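Oxidized polyvinyl alcohol hydrolase (Pseudomonas sp. VM15C, PDB 3WWC) hydrolyses beta-diketones, including 4,6-nonanedione and the oxidized form of polyvinyl alcohol, cleaving the oxidized polymer in the second step of its degradation. Local coordinates at residues Asn284-Ser287 / Asp291-His294. The protein carries 1 engineered substitution. Numbering follows the deposited sequence.
Sequences NFFS and DVVH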
ATOM      1  N   ASN A 284     -14.219   2.436  -4.323  1.00  8.72           N
ATOM      2  CA  ASN A 284     -15.136   3.283  -5.100  1.00  9.40           C
ATOM      3  C   ASN A 284     -14.313   4.228  -5.982  1.00 10.50           C
ATOM      4  O   ASN A 284     -14.618   4.434  -7.166  1.00 11.93           O
ATOM      5  CB  ASN A 284     -15.998   4.134  -4.144  1.00  9.96           C
ATOM      6  CG  ASN A 284     -16.966   3.292  -3.324  1.00  8.86           C
ATOM      7  OD1 ASN A 284     -17.118   2.088  -3.551  1.00 11.13           O
ATOM      8  ND2 ASN A 284     -17.649   3.932  -2.383  1.00 10.40           N
ATOM      9  N   PHE A 285     -13.244   4.789  -5.427  1.00 10.40           N
ATOM     10  CA  PHE A 285     -12.453   5.706  -6.222  1.00 10.26           C
ATOM     11  C   PHE A 285     -11.775   5.013  -7.368  1.00  9.61           C
ATOM     12  O   PHE A 285     -11.832   5.493  -8.512  1.00  9.46           O
ATOM     13  CB  PHE A 285     -11.391   6.397  -5.347  1.00 10.92           C
ATOM     14  CG  PHE A 285     -10.454   7.260  -6.124  1.00 11.98           C
ATOM     15  CD1 PHE A 285     -10.794   8.565  -6.414  1.00 12.77           C
ATOM     16  CD2 PHE A 285      -9.266   6.729  -6.641  1.00 10.08           C
ATOM     17  CE1 PHE A 285      -9.976   9.334  -7.223  1.00 12.70           C
ATOM     18  CE2 PHE A 285      -8.439   7.496  -7.454  1.00 13.65           C
ATOM     19  CZ  PHE A 285      -8.797   8.784  -7.742  1.00 11.77           C
ATOM     20  N   PHE A 286     -11.127   3.872  -7.091  1.00  8.36           N
ATOM     21  CA  PHE A 286     -10.382   3.223  -8.168  1.00 10.39           C
ATOM     22  C   PHE A 286     -11.286   2.567  -9.201  1.00  9.59           C
ATOM     23  O   PHE A 286     -10.944   2.524 -10.361  1.00 11.42           O
ATOM     24  CB  PHE A 286      -9.358   2.220  -7.590  1.00  9.04           C
ATOM     25  CG  PHE A 286      -8.212   2.898  -6.909  1.00  9.40           C
ATOM     26  CD1 PHE A 286      -7.324   3.696  -7.655  1.00 10.68           C
ATOM     27  CD2 PHE A 286      -7.987   2.723  -5.533  1.00  9.62           C
ATOM     28  CE1 PHE A 286      -6.222   4.310  -7.033  1.00 11.04           C
ATOM     29  CE2 PHE A 286      -6.887   3.330  -4.910  1.00 12.39           C
ATOM     30  CZ  PHE A 286      -6.004   4.124  -5.660  1.00 10.72           C
ATOM     31  N   SER A 287     -12.446   2.084  -8.788  1.00 10.72           N
ATOM     32  CA  SER A 287     -13.338   1.497  -9.747  1.00 12.12           C
ATOM     33  C   SER A 287     -13.865   2.524 -10.712  1.00 13.01           C
ATOM     34  O   SER A 287     -14.039   2.203 -11.887  1.00 15.81           O
ATOM     35  CB  SER A 287     -14.525   0.829  -9.039  1.00 13.57           C
ATOM     36  OG  SER A 287     -14.055  -0.278  -8.344  1.00 17.64           O
ATOM     37  N   ASP A 291      -9.050   4.205 -16.478  1.00 11.90           N
ATOM     38  CA  ASP A 291      -7.863   3.468 -16.840  1.00 12.62           C
ATOM     39  C   ASP A 291      -7.342   2.600 -15.721  1.00 12.10           C
ATOM     40  O   ASP A 291      -6.196   2.190 -15.727  1.00 12.11           O
ATOM     41  CB  ASP A 291      -6.766   4.419 -17.301  1.00 15.27           C
ATOM     42  CG  ASP A 291      -7.144   5.149 -18.555  1.00 21.78           C
ATOM     43  OD1 ASP A 291      -7.993   4.602 -19.316  1.00 25.62           O
ATOM     44  OD2 ASP A 291      -6.603   6.261 -18.792  1.00 24.00           O
ATOM     45  N   VAL A 292      -8.202   2.303 -14.773  1.00 11.12           N
ATOM     46  CA  VAL A 292      -7.828   1.439 -13.639  1.00 11.04           C
ATOM     47  C   VAL A 292      -8.721   0.218 -13.570  1.00 11.18           C
ATOM     48  O   VAL A 292      -9.946   0.331 -13.684  1.00 13.47           O
ATOM     49  CB  VAL A 292      -8.000   2.207 -12.304  1.00 11.27           C
ATOM     50  CG1 VAL A 292      -7.678   1.292 -11.116  1.00 11.19           C
ATOM     51  CG2 VAL A 292      -7.100   3.407 -12.274  1.00 10.84           C
ATOM     52  N   VAL A 293      -8.134  -0.965 -13.394  1.00 10.81           N
ATOM     53  CA  VAL A 293      -8.865  -2.205 -13.125  1.00 10.09           C
ATOM     54  C   VAL A 293      -8.820  -2.302 -11.598  1.00  9.70           C
ATOM     55  O   VAL A 293      -7.736  -2.311 -11.035  1.00  9.75           O
ATOM     56  CB  VAL A 293      -8.143  -3.432 -13.717  1.00 10.48           C
ATOM     57  CG1 VAL A 293      -8.765  -4.742 -13.201  1.00 12.45           C
ATOM     58  CG2 VAL A 293      -8.217  -3.396 -15.242  1.00 14.59           C
ATOM     59  N   HIS A 294      -9.969  -2.322 -10.926  1.00  9.01           N
ATOM     60  CA  HIS A 294      -9.962  -2.487  -9.490  1.00  8.48           C
ATOM     61  C   HIS A 294     -10.526  -3.849  -9.143  1.00  9.41           C
ATOM     62  O   HIS A 294     -11.585  -4.230  -9.638  1.00 10.79           O
ATOM     63  CB  HIS A 294     -10.815  -1.419  -8.786  1.00  8.98           C
ATOM     64  CG  HIS A 294     -10.759  -1.546  -7.299  1.00  9.52           C
ATOM     65  ND1 HIS A 294     -11.628  -2.361  -6.591  1.00  8.94           N
ATOM     66  CD2 HIS A 294      -9.798  -1.167  -6.427  1.00  8.24           C
ATOM     67  CE1 HIS A 294     -11.192  -2.478  -5.350  1.00  9.04           C
ATOM     68  NE2 HIS A 294     -10.086  -1.763  -5.216  1.00  7.90           N
TER
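Phe286 meets strand 292-298 through the root of its side chain: its CB lies 3.6 Å from CD2 of His294 and 4.0 Å from CG1 of Val292. The phenyl ring itself leads off elsewhere. With CG anti to its own carbonyl carbon (chi1 -71°), it touches Val249 of strand 247-253 and Asn184, Leu187 and Leu188 of helix 178-189. Val292 adds a second approach, its CB 3.5 Å from the Phe286 carbonyl O, a van der Waals contact with the helix backbone. Ser287 OG is 3.5 Å from His294 CB and 3.6 Å from His294 ND1. No hydrogen bond forms between OG and ND1; each has its partner elsewhere, OG with the carbonyl O of Ser283 one turn back in the helix and ND1 with Gly347 O.

With CG of His294 anti to the backbone N (chi1 -177°), the imidazole is carried out to where CD2 meets Phe286 CB and ND1 lies near Ser287 OG, and chi2 of -88° turns the ring roughly square to the CA-CB-CG plane. Both ring nitrogens are engaged, since NE2 bonds to Thr251 OG1, which fixes the ring's rotation. A leucine here would probably leave Gly347 O and Thr251 OG1 without these mates.

The two segments, separated by only three residues, fold helix 275-288 back onto the central mixed sheet of this alpha/beta hydrolase. No hydrogen bond crosses between them, so apolar and van der Waals contacts make the join, while the buried imidazole satisfies its polar atoms by bonding to strand 247-253 and the segment after strand 343-346.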